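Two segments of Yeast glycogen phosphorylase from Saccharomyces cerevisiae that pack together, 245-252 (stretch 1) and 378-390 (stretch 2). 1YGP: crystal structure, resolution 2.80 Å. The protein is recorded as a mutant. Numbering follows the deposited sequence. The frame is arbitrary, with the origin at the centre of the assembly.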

ATOM      1  N   THR A 245     -17.480  16.621 -37.709  1.00 36.00           N
ATOM      2  CA  THR A 245     -17.138  15.559 -36.795  1.00 29.22           C
ATOM      3  C   THR A 245     -16.513  14.301 -37.388  1.00 27.17           C
ATOM      4  O   THR A 245     -15.626  13.706 -36.789  1.00 27.14           O
ATOM      5  CB  THR A 245     -18.439  15.239 -36.064  1.00 28.48           C
ATOM      6  OG1 THR A 245     -18.975  16.461 -35.579  1.00 31.88           O
ATOM      7  CG2 THR A 245     -18.224  14.265 -34.945  1.00 37.13           C
ATOM      8  N   LEU A 246     -16.986  13.881 -38.573  1.00 24.72           N
ATOM      9  CA  LEU A 246     -16.545  12.655 -39.216  1.00 20.80           C
ATOM     10  C   LEU A 246     -15.041  12.545 -39.386  1.00 20.60           C
ATOM     11  O   LEU A 246     -14.523  11.447 -39.574  1.00 21.82           O
ATOM     12  CB  LEU A 246     -17.157  12.500 -40.611  1.00 21.94           C
ATOM     13  CG  LEU A 246     -18.609  12.150 -41.013  1.00 25.37           C
ATOM     14  CD1 LEU A 246     -19.042  10.945 -40.226  1.00 24.49           C
ATOM     15  CD2 LEU A 246     -19.582  13.280 -40.730  1.00 28.97           C
ATOM     16  N   SER A 247     -14.329  13.663 -39.314  1.00 21.11           N
ATOM     17  CA  SER A 247     -12.931  13.679 -39.658  1.00 22.53           C
ATOM     18  C   SER A 247     -12.029  13.490 -38.471  1.00 23.88           C
ATOM     19  O   SER A 247     -12.391  13.796 -37.338  1.00 24.82           O
ATOM     20  CB  SER A 247     -12.615  14.991 -40.318  1.00 21.32           C
ATOM     21  OG  SER A 247     -11.338  14.889 -40.920  1.00 34.07           O
ATOM     22  N   ALA A 248     -10.801  13.046 -38.739  1.00 24.88           N
ATOM     23  CA  ALA A 248      -9.818  12.892 -37.683  1.00 25.42           C
ATOM     24  C   ALA A 248      -9.659  14.253 -37.020  1.00 26.80           C
ATOM     25  O   ALA A 248      -9.350  15.253 -37.665  1.00 30.04           O
ATOM     26  CB  ALA A 248      -8.497  12.465 -38.260  1.00 23.34           C
ATOM     27  N   SER A 249     -10.028  14.273 -35.754  1.00 29.69           N
ATOM     28  CA  SER A 249     -10.030  15.480 -34.958  1.00 30.07           C
ATOM     29  C   SER A 249      -9.027  15.357 -33.826  1.00 26.29           C
ATOM     30  O   SER A 249      -8.607  14.245 -33.510  1.00 25.61           O
ATOM     31  CB  SER A 249     -11.418  15.674 -34.410  1.00 34.36           C
ATOM     32  OG  SER A 249     -12.396  15.765 -35.434  1.00 38.32           O
ATOM     33  N   GLN A 250      -8.622  16.455 -33.199  1.00 25.00           N
ATOM     34  CA  GLN A 250      -7.673  16.397 -32.113  1.00 24.15           C
ATOM     35  C   GLN A 250      -8.348  16.803 -30.818  1.00 24.25           C
ATOM     36  O   GLN A 250      -8.961  17.875 -30.699  1.00 22.99           O
ATOM     37  CB  GLN A 250      -6.502  17.342 -32.363  1.00 21.98           C
ATOM     38  N   TRP A 251      -8.287  15.887 -29.854  1.00 22.04           N
ATOM     39  CA  TRP A 251      -8.791  16.167 -28.525  1.00 20.12           C
ATOM     40  C   TRP A 251      -7.591  16.674 -27.731  1.00 21.33           C
ATOM     41  O   TRP A 251      -6.597  15.971 -27.507  1.00 14.64           O
ATOM     42  CB  TRP A 251      -9.354  14.894 -27.896  1.00 13.03           C
ATOM     43  CG  TRP A 251      -9.959  15.029 -26.500  1.00 14.04           C
ATOM     44  CD1 TRP A 251     -10.255  16.227 -25.883  1.00 14.54           C
ATOM     45  CD2 TRP A 251     -10.259  13.963 -25.697  1.00 15.44           C
ATOM     46  NE1 TRP A 251     -10.729  15.918 -24.699  1.00  8.78           N
ATOM     47  CE2 TRP A 251     -10.750  14.590 -24.543  1.00 12.28           C
ATOM     48  CE3 TRP A 251     -10.181  12.574 -25.782  1.00 15.27           C
ATOM     49  CZ2 TRP A 251     -11.165  13.834 -23.459  1.00 12.74           C
ATOM     50  CZ3 TRP A 251     -10.599  11.819 -24.691  1.00 16.03           C
ATOM     51  CH2 TRP A 251     -11.084  12.444 -23.542  1.00 14.56           C
ATOM     52  N   ILE A 252      -7.648  17.949 -27.385  1.00 23.55           N
ATOM     53  CA  ILE A 252      -6.645  18.566 -26.542  1.00 25.40           C
ATOM     54  C   ILE A 252      -7.388  18.600 -25.217  1.00 26.62           C
ATOM     55  O   ILE A 252      -8.190  19.494 -24.950  1.00 26.83           O
ATOM     56  CB  ILE A 252      -6.341  19.957 -27.090  1.00 24.43           C
ATOM     57  CG1 ILE A 252      -5.759  19.820 -28.479  1.00 26.83           C
ATOM     58  CG2 ILE A 252      -5.380  20.686 -26.166  1.00 25.90           C
ATOM     59  CD1 ILE A 252      -5.690  21.160 -29.247  1.00 37.23           C
ATOM     60  N   GLN A 378     -14.275   3.591 -31.741  1.00  9.85           N
ATOM     61  CA  GLN A 378     -14.519   4.443 -32.899  1.00 12.03           C
ATOM     62  C   GLN A 378     -13.615   5.679 -32.859  1.00 14.75           C
ATOM     63  O   GLN A 378     -12.956   5.982 -33.863  1.00 13.30           O
ATOM     64  CB  GLN A 378     -15.983   4.851 -32.915  1.00 10.05           C
ATOM     65  CG  GLN A 378     -16.411   5.670 -34.108  1.00 11.24           C
ATOM     66  CD  GLN A 378     -16.351   4.982 -35.455  1.00 18.71           C
ATOM     67  OE1 GLN A 378     -15.938   3.836 -35.615  1.00 19.46           O
ATOM     68  NE2 GLN A 378     -16.793   5.686 -36.487  1.00 18.65           N
ATOM     69  N   ARG A 379     -13.518   6.353 -31.696  1.00 14.17           N
ATOM     70  CA  ARG A 379     -12.636   7.488 -31.536  1.00 12.48           C
ATOM     71  C   ARG A 379     -11.187   7.147 -31.883  1.00 15.14           C
ATOM     72  O   ARG A 379     -10.582   7.893 -32.662  1.00 14.26           O
ATOM     73  CB  ARG A 379     -12.658   8.014 -30.102  1.00 11.02           C
ATOM     74  CG  ARG A 379     -11.816   9.294 -29.964  1.00  9.74           C
ATOM     75  CD  ARG A 379     -11.685   9.884 -28.562  1.00 11.46           C
ATOM     76  NE  ARG A 379     -10.901   9.028 -27.696  1.00  7.82           N
ATOM     77  CZ  ARG A 379      -9.575   9.074 -27.703  1.00 11.65           C
ATOM     78  NH1 ARG A 379      -8.901   9.922 -28.486  1.00 16.86           N
ATOM     79  NH2 ARG A 379      -8.908   8.185 -26.984  1.00  4.09           N
ATOM     80  N   VAL A 380     -10.577   6.054 -31.418  1.00 15.89           N
ATOM     81  CA  VAL A 380      -9.169   5.878 -31.716  1.00 18.70           C
ATOM     82  C   VAL A 380      -9.008   5.480 -33.167  1.00 23.45           C
ATOM     83  O   VAL A 380      -8.088   6.010 -33.808  1.00 26.16           O
ATOM     84  CB  VAL A 380      -8.488   4.810 -30.816  1.00 15.00           C
ATOM     85  CG1 VAL A 380      -8.776   5.166 -29.386  1.00 13.31           C
ATOM     86  CG2 VAL A 380      -9.005   3.430 -31.046  1.00 16.51           C
ATOM     87  N   LEU A 381      -9.883   4.640 -33.749  1.00 22.86           N
ATOM     88  CA  LEU A 381      -9.705   4.236 -35.137  1.00 21.42           C
ATOM     89  C   LEU A 381      -9.847   5.429 -36.069  1.00 20.70           C
ATOM     90  O   LEU A 381      -9.066   5.560 -37.006  1.00 26.37           O
ATOM     91  CB  LEU A 381     -10.714   3.172 -35.551  1.00 12.24           C
ATOM     92  CG  LEU A 381     -10.580   1.776 -34.986  1.00  7.99           C
ATOM     93  CD1 LEU A 381     -11.625   0.927 -35.669  1.00 10.04           C
ATOM     94  CD2 LEU A 381      -9.205   1.171 -35.242  1.00  9.44           C
ATOM     95  N   VAL A 382     -10.769   6.339 -35.823  1.00 19.18           N
ATOM     96  CA  VAL A 382     -10.876   7.517 -36.647  1.00 20.33           C
ATOM     97  C   VAL A 382      -9.820   8.541 -36.262  1.00 22.59           C
ATOM     98  O   VAL A 382      -8.990   8.842 -37.111  1.00 32.11           O
ATOM     99  CB  VAL A 382     -12.295   8.066 -36.505  1.00 16.70           C
ATOM    100  CG1 VAL A 382     -12.421   9.494 -36.984  1.00 15.81           C
ATOM    101  CG2 VAL A 382     -13.188   7.155 -37.334  1.00 14.23           C
ATOM    102  N   ASP A 383      -9.712   9.078 -35.053  1.00 21.42           N
ATOM    103  CA  ASP A 383      -8.736  10.122 -34.773  1.00 19.30           C
ATOM    104  C   ASP A 383      -7.263   9.765 -34.770  1.00 19.00           C
ATOM    105  O   ASP A 383      -6.446  10.534 -35.262  1.00 21.29           O
ATOM    106  CB  ASP A 383      -9.046  10.759 -33.449  1.00 15.30           C
ATOM    107  CG  ASP A 383     -10.433  11.380 -33.361  1.00 24.10           C
ATOM    108  OD1 ASP A 383     -11.083  11.586 -34.385  1.00 23.79           O
ATOM    109  OD2 ASP A 383     -10.868  11.663 -32.245  1.00 27.96           O
ATOM    110  N   LEU A 384      -6.871   8.624 -34.236  1.00 20.78           N
ATOM    111  CA  LEU A 384      -5.457   8.307 -34.136  1.00 20.26           C
ATOM    112  C   LEU A 384      -5.063   7.426 -35.303  1.00 21.91           C
ATOM    113  O   LEU A 384      -4.116   7.715 -36.019  1.00 24.63           O
ATOM    114  CB  LEU A 384      -5.189   7.587 -32.821  1.00 16.90           C
ATOM    115  CG  LEU A 384      -5.742   8.210 -31.557  1.00 15.39           C
ATOM    116  CD1 LEU A 384      -5.676   7.201 -30.463  1.00 20.69           C
ATOM    117  CD2 LEU A 384      -4.939   9.422 -31.151  1.00 23.80           C
ATOM    118  N   GLU A 385      -5.796   6.337 -35.515  1.00 22.34           N
ATOM    119  CA  GLU A 385      -5.486   5.397 -36.571  1.00 21.12           C
ATOM    120  C   GLU A 385      -5.902   5.818 -37.984  1.00 16.95           C
ATOM    121  O   GLU A 385      -5.531   5.147 -38.950  1.00 17.39           O
ATOM    122  CB  GLU A 385      -6.125   4.078 -36.186  1.00 21.71           C
ATOM    123  CG  GLU A 385      -5.090   2.968 -36.105  1.00 27.82           C
ATOM    124  CD  GLU A 385      -4.028   3.073 -35.015  1.00 29.66           C
ATOM    125  OE1 GLU A 385      -4.332   2.907 -33.830  1.00 30.67           O
ATOM    126  OE2 GLU A 385      -2.877   3.301 -35.368  1.00 31.02           O
ATOM    127  N   LYS A 386      -6.677   6.896 -38.126  1.00 10.56           N
ATOM    128  CA  LYS A 386      -7.050   7.478 -39.399  1.00 13.99           C
ATOM    129  C   LYS A 386      -7.846   6.598 -40.366  1.00 17.20           C
ATOM    130  O   LYS A 386      -7.639   6.634 -41.596  1.00 18.86           O
ATOM    131  CB  LYS A 386      -5.779   7.971 -40.093  1.00 12.66           C
ATOM    132  CG  LYS A 386      -4.896   8.905 -39.307  1.00 15.35           C
ATOM    133  CD  LYS A 386      -5.638  10.189 -39.015  1.00 19.48           C
ATOM    134  CE  LYS A 386      -4.686  11.202 -38.423  1.00 21.68           C
ATOM    135  NZ  LYS A 386      -4.080  10.647 -37.229  1.00 28.32           N
ATOM    136  N   LEU A 387      -8.766   5.760 -39.872  1.00 15.08           N
ATOM    137  CA  LEU A 387      -9.563   4.972 -40.794  1.00 13.18           C
ATOM    138  C   LEU A 387     -10.733   5.830 -41.246  1.00 16.92           C
ATOM    139  O   LEU A 387     -10.959   6.949 -40.774  1.00 18.58           O
ATOM    140  CB  LEU A 387     -10.114   3.706 -40.163  1.00  9.53           C
ATOM    141  CG  LEU A 387      -9.178   2.592 -39.683  1.00 12.48           C
ATOM    142  CD1 LEU A 387      -9.926   1.287 -39.840  1.00 12.12           C
ATOM    143  CD2 LEU A 387      -7.936   2.438 -40.534  1.00 13.13           C
ATOM    144  N   ASP A 388     -11.456   5.368 -42.255  1.00 17.88           N
ATOM    145  CA  ASP A 388     -12.641   6.067 -42.690  1.00 18.71           C
ATOM    146  C   ASP A 388     -13.668   5.872 -41.587  1.00 17.39           C
ATOM    147  O   ASP A 388     -13.762   4.782 -41.005  1.00 11.35           O
ATOM    148  CB  ASP A 388     -13.139   5.454 -43.999  1.00 33.14           C
ATOM    149  CG  ASP A 388     -14.454   6.024 -44.522  1.00 42.72           C
ATOM    150  OD1 ASP A 388     -14.545   7.248 -44.674  1.00 51.19           O
ATOM    151  OD2 ASP A 388     -15.382   5.243 -44.766  1.00 45.45           O
ATOM    152  N   TRP A 389     -14.503   6.880 -41.348  1.00 17.14           N
ATOM    153  CA  TRP A 389     -15.536   6.783 -40.332  1.00 17.44           C
ATOM    154  C   TRP A 389     -16.373   5.549 -40.578  1.00 18.52           C
ATOM    155  O   TRP A 389     -16.639   4.763 -39.673  1.00 23.96           O
ATOM    156  CB  TRP A 389     -16.446   7.994 -40.356  1.00 12.74           C
ATOM    157  CG  TRP A 389     -17.204   8.215 -39.059  1.00 17.62           C
ATOM    158  CD1 TRP A 389     -16.759   9.140 -38.149  1.00 20.19           C
ATOM    159  CD2 TRP A 389     -18.367   7.600 -38.661  1.00 18.63           C
ATOM    160  NE1 TRP A 389     -17.635   9.130 -37.175  1.00 18.47           N
ATOM    161  CE2 TRP A 389     -18.605   8.232 -37.433  1.00 19.77           C
ATOM    162  CE3 TRP A 389     -19.242   6.622 -39.134  1.00 17.89           C
ATOM    163  CZ2 TRP A 389     -19.719   7.886 -36.671  1.00 18.82           C
ATOM    164  CZ3 TRP A 389     -20.353   6.274 -38.375  1.00 16.71           C
ATOM    165  CH2 TRP A 389     -20.587   6.903 -37.153  1.00 21.78           C
ATOM    166  N   HIS A 390     -16.738   5.293 -41.820  1.00 20.13           N
ATOM    167  CA  HIS A 390     -17.567   4.135 -42.046  1.00 22.93           C
ATOM    168  C   HIS A 390     -16.828   2.814 -41.978  1.00 22.38           C
ATOM    169  O   HIS A 390     -17.430   1.827 -41.558  1.00 25.54           O
ATOM    170  CB  HIS A 390     -18.273   4.339 -43.371  1.00 26.75           C
ATOM    171  CG  HIS A 390     -19.424   5.312 -43.139  1.00 27.86           C
ATOM    172  ND1 HIS A 390     -19.501   6.616 -43.419  1.00 29.81           N
ATOM    173  CD2 HIS A 390     -20.596   4.952 -42.512  1.00 28.74           C
ATOM    174  CE1 HIS A 390     -20.656   7.061 -42.983  1.00 32.42           C
ATOM    175  NE2 HIS A 390     -21.301   6.051 -42.443  1.00 36.10           N
TER

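A single hydrogen bond joins these two stretches, and it runs from a backbone amide to a helix side chain. Ser 249 N donates to Asp 383 OD1 at 3.2 Å. The N-H...O angle is 177°, so the amide points almost straight at the carboxylate. No backbone-to-backbone hydrogen bond crosses the contact.

Stretch 1 is a loop that enters a short strand at Gln 250. Stretch 2 is the last part of one helix, a connecting loop, and the start of a second helix. The two stretches are far apart in the chain; touching residues are at least 128 positions apart in sequence. The backbones come nearest at Ala 248 and Asp 383, whose CA atoms are 4.2 Å apart. At Leu 246 and Trp 389 the CA-CA distance is 6.1 Å.

The small side chain of Ala 248 suits the close approach. Its CB lies 3.8 Å from Val 382 O and 3.7 Å from Lys 386 CD. The second is a contact with the aliphatic part of the lysine. The charged end of Lys 386 turns back to its own stretch, where NZ donates to Asp 383 O at 3.1 Å and to Leu 384 O at 3.2 Å. Lys 386 has positive phi and is the first residue to leave helical geometry. Before it, the helix widens into a pi-type turn at 380-384.

The loop has a bond of its own beside the crossing one. Ser 249 OG donates to Ser 247 O at 2.7 Å. Ser 249 thus uses its side chain within the loop and its amide across the contact. Both carboxylate oxygens of Asp 383 also bond elsewhere in the structure.

Leu 246 and Trp 389 make the main apolar contact. Leu 246 CD1 sits over the indole face, 3.5 Å from the centroid of the five-membered ring formed by Trp 389 CG, CD1, NE1, CE2 and CD2. It is 12° off the ring normal, which places the methyl group well for a CH-pi interaction with the pi electrons. Val 382 adds a looser contact, with its CG1 3.9 Å from Leu 246 O.

The CA-to-CB bond of Trp 251 points toward stretch 2, and its ring meets Arg 379. Trp 251 CE3 is 4.0 Å from Arg 379 NH1. The ring presents its edge, and CE3 lies over one face of the guanidinium. This is a packing contact without a hydrogen bond.

Together the stretches bury 434 Å², counting both sides.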